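Local coordinates for phenylacetic acid degradation protein PaaI (Thermus thermophilus HB8, PDB 1WLU) that probably hydrolyses acyl-CoA thioesters as a hot dog-fold thioesterase linked to phenylacetic acid degradation, and binds CoA, at residues C66-F71 with L106-T111; V80-V85 with Y96-V101. All coordinates share one frame; numbering follows the deposited sequence.

Interaction 1 of 2, residues C66-F71 with L106-T111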
loop_
_atom_site.group_PDB
_atom_site.type_symbol
_atom_site.label_atom_id
_atom_site.label_comp_id
_atom_site.label_asym_id
_atom_site.label_seq_id
_atom_site.Cartn_x
_atom_site.Cartn_y
_atom_site.Cartn_z
ATOM N N CYS A 66 6.143 0.004 -2.350
ATOM C CA CYS A 66 6.406 -0.528 -1.020
ATOM C C CYS A 66 5.423 0.022 -0.004
ATOM O O CYS A 66 5.046 1.195 -0.057
ATOM C CB CYS A 66 7.825 -0.175 -0.581
ATOM S SG CYS A 66 9.089 -0.750 -1.728
ATOM N N ARG A 67 5.010 -0.835 0.922
ATOM C CA ARG A 67 4.087 -0.452 1.981
ATOM C C ARG A 67 4.771 -0.684 3.316
ATOM O O ARG A 67 5.442 -1.701 3.516
ATOM C CB ARG A 67 2.808 -1.291 1.912
ATOM C CG ARG A 67 1.806 -1.021 3.037
ATOM C CD ARG A 67 0.633 -1.983 2.908
ATOM N NE ARG A 67 -0.318 -1.905 4.016
ATOM C CZ ARG A 67 -1.517 -1.333 3.950
ATOM N NH1 ARG A 67 -1.939 -0.768 2.825
ATOM N NH2 ARG A 67 -2.310 -1.350 5.013
ATOM N N MET A 68 4.608 0.269 4.223
ATOM C CA MET A 68 5.193 0.169 5.547
ATOM C C MET A 68 4.089 0.380 6.578
ATOM O O MET A 68 3.453 1.438 6.605
ATOM C CB MET A 68 6.280 1.234 5.721
ATOM C CG MET A 68 7.017 1.166 7.043
ATOM S SD MET A 68 8.130 -0.243 7.148
ATOM C CE MET A 68 9.151 0.268 8.540
ATOM N N ASP A 69 3.849 -0.637 7.401
ATOM C CA ASP A 69 2.837 -0.571 8.451
ATOM C C ASP A 69 3.569 -0.522 9.787
ATOM O O ASP A 69 4.337 -1.424 10.114
ATOM C CB ASP A 69 1.916 -1.793 8.379
ATOM C CG ASP A 69 1.034 -1.784 7.143
ATOM O OD1 ASP A 69 0.350 -0.764 6.909
ATOM O OD2 ASP A 69 1.014 -2.794 6.409
ATOM N N TYR A 70 3.329 0.542 10.547
ATOM C CA TYR A 70 3.985 0.755 11.838
ATOM C C TYR A 70 3.122 0.302 13.005
ATOM O O TYR A 70 1.960 0.700 13.111
ATOM C CB TYR A 70 4.310 2.241 11.994
ATOM C CG TYR A 70 5.268 2.774 10.955
ATOM C CD1 TYR A 70 6.643 2.758 11.172
ATOM C CD2 TYR A 70 4.798 3.300 9.754
ATOM C CE1 TYR A 70 7.528 3.258 10.221
ATOM C CE2 TYR A 70 5.673 3.799 8.796
ATOM C CZ TYR A 70 7.037 3.776 9.038
ATOM O OH TYR A 70 7.913 4.278 8.107
ATOM N N PHE A 71 3.695 -0.510 13.895
ATOM C CA PHE A 71 2.937 -1.019 15.041
ATOM C C PHE A 71 3.384 -0.512 16.405
ATOM O O PHE A 71 2.550 -0.265 17.277
ATOM C CB PHE A 71 2.975 -2.551 15.079
ATOM C CG PHE A 71 2.612 -3.207 13.778
ATOM C CD1 PHE A 71 1.480 -2.814 13.072
ATOM C CD2 PHE A 71 3.400 -4.230 13.266
ATOM C CE1 PHE A 71 1.138 -3.435 11.870
ATOM C CE2 PHE A 71 3.067 -4.855 12.068
ATOM C CZ PHE A 71 1.934 -4.457 11.368
ATOM N N LEU A 106 7.213 -7.478 16.944
ATOM C CA LEU A 106 7.061 -7.007 15.568
ATOM C C LEU A 106 6.736 -5.518 15.620
ATOM O O LEU A 106 5.622 -5.119 15.965
ATOM C CB LEU A 106 5.942 -7.766 14.852
ATOM C CG LEU A 106 5.771 -7.451 13.360
ATOM C CD1 LEU A 106 7.006 -7.894 12.582
ATOM C CD2 LEU A 106 4.537 -8.164 12.831
ATOM N N VAL A 107 7.729 -4.708 15.276
ATOM C CA VAL A 107 7.623 -3.253 15.293
ATOM C C VAL A 107 6.940 -2.684 14.050
ATOM O O VAL A 107 6.253 -1.662 14.122
ATOM C CB VAL A 107 9.035 -2.626 15.427
ATOM C CG1 VAL A 107 8.964 -1.112 15.315
ATOM C CG2 VAL A 107 9.648 -3.029 16.760
ATOM N N ALA A 108 7.134 -3.345 12.915
ATOM C CA ALA A 108 6.544 -2.893 11.659
ATOM C C ALA A 108 6.572 -4.010 10.630
ATOM O O ALA A 108 7.309 -4.985 10.775
ATOM C CB ALA A 108 7.307 -1.677 11.126
ATOM N N LEU A 109 5.753 -3.856 9.596
ATOM C CA LEU A 109 5.674 -4.826 8.512
ATOM C C LEU A 109 5.826 -4.074 7.198
ATOM O O LEU A 109 5.098 -3.117 6.930
ATOM C CB LEU A 109 4.326 -5.549 8.526
ATOM C CG LEU A 109 4.104 -6.534 7.374
ATOM C CD1 LEU A 109 5.055 -7.711 7.518
ATOM C CD2 LEU A 109 2.660 -7.017 7.379
ATOM N N PHE A 110 6.770 -4.524 6.381
ATOM C CA PHE A 110 7.055 -3.916 5.088
ATOM C C PHE A 110 6.715 -4.930 3.999
ATOM O O PHE A 110 7.030 -6.111 4.116
ATOM C CB PHE A 110 8.544 -3.518 5.072
ATOM C CG PHE A 110 9.069 -3.045 3.739
ATOM C CD1 PHE A 110 9.253 -3.938 2.685
ATOM C CD2 PHE A 110 9.479 -1.723 3.575
ATOM C CE1 PHE A 110 9.845 -3.521 1.491
ATOM C CE2 PHE A 110 10.071 -1.300 2.385
ATOM C CZ PHE A 110 10.255 -2.202 1.345
ATOM N N THR A 111 6.037 -4.462 2.960
ATOM C CA THR A 111 5.655 -5.309 1.837
ATOM C C THR A 111 6.113 -4.559 0.593
ATOM O O THR A 111 5.708 -3.420 0.376
ATOM C CB THR A 111 4.125 -5.500 1.782
ATOM O OG1 THR A 111 3.646 -5.905 3.071
ATOM C CG2 THR A 111 3.760 -6.567 0.756
HETATM O O HOH W 1 3.169 -3.831 4.867
#
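F71 sets its ring beside L109 and obliquely to L106, CE2 meeting L106 CD2 at 3.7 Å and, with CZ, packing on L109 CB. CG of F71 stands anti to the carbonyl carbon (chi1 -50°). D69 O of the same segment stands over the centre of one ring face, while L106 O approaches the ring edge. On the M68 and F110 face of the sheet, the bend of M68 at chi2 (72°) carries SD to the edge of the F110 ring. Its CE lies 3.7 Å from A108 CB. C66 SG completes this group as a second sulfur-aromatic contact, obliquely placed and 3.6 Å from F110 CZ.

Behind these side chains, five backbone hydrogen bonds hold the antiparallel strands in register, pairing R67 with T111 and D69 with L109 and ending with F71 N to V107 O at 2.8 Å. A water bonds D69 OD2, L109 O and T111 OG1, tying both strands together on the D69, L109 and T111 face. D69 OD2, lying in the plane of the R67 guanidinium, also accepts from R67 NE on its syn lone pair at 2.9 Å, a salt bridge within the strand, while OD1 bonds S65 of the second subunit.

Y70 and F71 belong to the CoA site. Strand 105-116 lies between strands 61-70 and 93-102, and pairs with the latter through a classic beta bulge, V107 and A108 both facing V100. Residues 66-69 extend the sheet into the second subunit. Helix 40-56 covers the C66, M68 and F110 face, where Y44 and F51 meet the F110 ring.

Interaction 2 of 2, residues V80-V85 with Y96-V101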
loop_
_atom_site.group_PDB
_atom_site.type_symbol
_atom_site.label_atom_id
_atom_site.label_comp_id
_atom_site.label_asym_id
_atom_site.label_seq_id
_atom_site.Cartn_x
_atom_site.Cartn_y
_atom_site.Cartn_z
ATOM N N VAL A 80 17.318 -3.127 16.368
ATOM C CA VAL A 80 16.253 -3.544 15.469
ATOM C C VAL A 80 16.785 -4.319 14.267
ATOM O O VAL A 80 17.910 -4.097 13.819
ATOM C CB VAL A 80 15.455 -2.302 15.000
ATOM C CG1 VAL A 80 16.373 -1.352 14.255
ATOM C CG2 VAL A 80 14.272 -2.717 14.144
ATOM N N GLU A 81 15.964 -5.235 13.763
ATOM C CA GLU A 81 16.312 -6.066 12.616
ATOM C C GLU A 81 15.189 -6.059 11.590
ATOM O O GLU A 81 14.018 -5.924 11.944
ATOM C CB GLU A 81 16.525 -7.520 13.049
ATOM C CG GLU A 81 17.834 -7.830 13.733
ATOM C CD GLU A 81 17.867 -9.257 14.249
ATOM O OE1 GLU A 81 17.137 -10.111 13.694
ATOM O OE2 GLU A 81 18.623 -9.527 15.204
ATOM N N ALA A 82 15.555 -6.207 10.323
ATOM C CA ALA A 82 14.583 -6.284 9.238
ATOM C C ALA A 82 14.857 -7.618 8.549
ATOM O O ALA A 82 15.946 -7.841 8.013
ATOM C CB ALA A 82 14.763 -5.132 8.268
ATOM N N ARG A 83 13.869 -8.506 8.593
ATOM C CA ARG A 83 13.982 -9.840 8.013
ATOM C C ARG A 83 13.159 -9.948 6.740
ATOM O O ARG A 83 11.927 -9.962 6.788
ATOM C CB ARG A 83 13.507 -10.871 9.037
ATOM C CG ARG A 83 14.207 -10.731 10.379
ATOM C CD ARG A 83 13.494 -11.498 11.469
ATOM N NE ARG A 83 14.174 -11.355 12.753
ATOM C CZ ARG A 83 13.731 -11.876 13.891
ATOM N NH1 ARG A 83 12.604 -12.573 13.905
ATOM N NH2 ARG A 83 14.420 -11.706 15.013
ATOM N N ALA A 84 13.845 -10.034 5.603
ATOM C CA ALA A 84 13.184 -10.114 4.307
ATOM C C ALA A 84 13.092 -11.534 3.770
ATOM O O ALA A 84 14.079 -12.270 3.762
ATOM C CB ALA A 84 13.916 -9.227 3.300
ATOM N N VAL A 85 11.895 -11.909 3.331
ATOM C CA VAL A 85 11.656 -13.226 2.756
ATOM C C VAL A 85 10.901 -13.039 1.445
ATOM O O VAL A 85 10.125 -12.097 1.286
ATOM C CB VAL A 85 10.828 -14.135 3.694
ATOM C CG1 VAL A 85 11.559 -14.329 5.010
ATOM C CG2 VAL A 85 9.448 -13.544 3.922
ATOM N N TYR A 96 8.405 -9.183 -1.785
ATOM C CA TYR A 96 9.011 -9.608 -0.531
ATOM C C TYR A 96 8.294 -9.048 0.682
ATOM O O TYR A 96 7.728 -7.955 0.634
ATOM C CB TYR A 96 10.477 -9.152 -0.477
ATOM C CG TYR A 96 11.312 -9.709 -1.599
ATOM C CD1 TYR A 96 11.193 -9.211 -2.897
ATOM C CD2 TYR A 96 12.127 -10.819 -1.390
ATOM C CE1 TYR A 96 11.851 -9.817 -3.962
ATOM C CE2 TYR A 96 12.790 -11.433 -2.449
ATOM C CZ TYR A 96 12.640 -10.931 -3.729
ATOM O OH TYR A 96 13.231 -11.576 -4.791
ATOM N N ARG A 97 8.321 -9.816 1.766
ATOM C CA ARG A 97 7.744 -9.394 3.033
ATOM C C ARG A 97 8.929 -9.161 3.957
ATOM O O ARG A 97 9.831 -9.997 4.039
ATOM C CB ARG A 97 6.845 -10.475 3.638
ATOM C CG ARG A 97 6.628 -10.274 5.140
ATOM C CD ARG A 97 5.548 -11.164 5.728
ATOM N NE ARG A 97 5.736 -12.577 5.417
ATOM C CZ ARG A 97 5.085 -13.224 4.455
ATOM N NH1 ARG A 97 4.194 -12.587 3.704
ATOM N NH2 ARG A 97 5.323 -14.512 4.247
ATOM N N VAL A 98 8.933 -8.025 4.642
ATOM C CA VAL A 98 10.017 -7.712 5.555
ATOM C C VAL A 98 9.475 -7.390 6.938
ATOM O O VAL A 98 8.762 -6.402 7.126
ATOM C CB VAL A 98 10.852 -6.510 5.053
ATOM C CG1 VAL A 98 12.047 -6.290 5.972
ATOM C CG2 VAL A 98 11.328 -6.762 3.627
ATOM N N GLU A 99 9.798 -8.241 7.902
ATOM C CA GLU A 99 9.362 -8.029 9.272
ATOM C C GLU A 99 10.424 -7.237 10.021
ATOM O O GLU A 99 11.604 -7.590 9.999
ATOM C CB GLU A 99 9.123 -9.371 9.966
ATOM C CG GLU A 99 7.829 -10.053 9.544
ATOM C CD GLU A 99 7.631 -11.402 10.203
ATOM O OE1 GLU A 99 8.207 -11.623 11.289
ATOM O OE2 GLU A 99 6.887 -12.234 9.641
ATOM N N VAL A 100 10.004 -6.151 10.660
ATOM C CA VAL A 100 10.916 -5.315 11.436
ATOM C C VAL A 100 10.682 -5.712 12.887
ATOM O O VAL A 100 9.589 -5.526 13.429
ATOM C CB VAL A 100 10.623 -3.819 11.211
ATOM C CG1 VAL A 100 11.605 -2.967 11.998
ATOM C CG2 VAL A 100 10.733 -3.499 9.723
ATOM N N VAL A 101 11.722 -6.266 13.502
ATOM C CA VAL A 101 11.643 -6.780 14.861
ATOM C C VAL A 101 12.650 -6.180 15.833
ATOM O O VAL A 101 13.794 -5.907 15.474
ATOM C CB VAL A 101 11.849 -8.317 14.839
ATOM C CG1 VAL A 101 11.704 -8.896 16.235
ATOM C CG2 VAL A 101 10.857 -8.959 13.878
HETATM O O HOH W 2 10.581 -12.913 11.583
#
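R83 reaches over V101 on one face of a beta hairpin, strands 79-89 and 93-102, which supplies two neighbouring strands to the antiparallel sheet of the hot dog fold. Its CB lies 3.9 Å from E99 O, and CG passes the same oxygen a little farther off. From there the chain runs extended to NE, chi1 (-53°) having set CG anti to the carbonyl carbon. NE donates weakly to E81 OE1 at 3.3 Å, two residues back on the same strand, in a salt bridge that lies in the guanidinium plane. CZ packs against CB and CG2 of V101. That methyl sits over one face of the guanidinium, displaced toward the rim, with NH1 4.0 Å from CG2. NH2 approaches V101 CG1 and makes a second weak bond to E81 OE1, while NH1 donates to a water at the guanidinium edge. The same water donates to E99 OE1 at 2.7 Å, so it bridges two side chains of opposite charge whose charged atoms do not touch directly. Acceptors at its edge and a methyl over its face together help fix the rotation of the guanidinium.

Farther along the hairpin V85 CG2 leans on R97 CB at 4.0 Å. Six backbone hydrogen bonds link the strands through the pairs E81 with V101, R83 with E99 and V85 with R97.

The reverse face is apolar. A82 and V80 pack on L46 of helix 40-56, and A82 also meets A50. V98 fits its two methyls against two alanines, CG1 on A82 CB and CG2 on A84 CB. Packing is tightest at the end of this row, where V80 CG2 presses on V100 CG1 at 3.4 Å.

In the fold
The two contacts belong to one antiparallel sheet, their centres about 9 Å apart. Four of its neighbouring strands run 79-89, 93-102, 105-116, 61-70; interaction 2 joins 79-89 to 93-102 and interaction 1 joins 105-116 to 61-70. Between them 93-102 pairs with 105-116, where V107 N lies 2.7 Å from V100 O and V98 N 2.7 Å from F110 O, both probable hydrogen bonds. Along the chain, interaction 2 is nested inside the loop closed by interaction 1. The chain leaves 61-70, crosses to 79-89, and works back through 93-102 until 105-116 closes beside 61-70. Both contacts pack against helix 40-56; interaction 1 carries the sheet on to the second subunit.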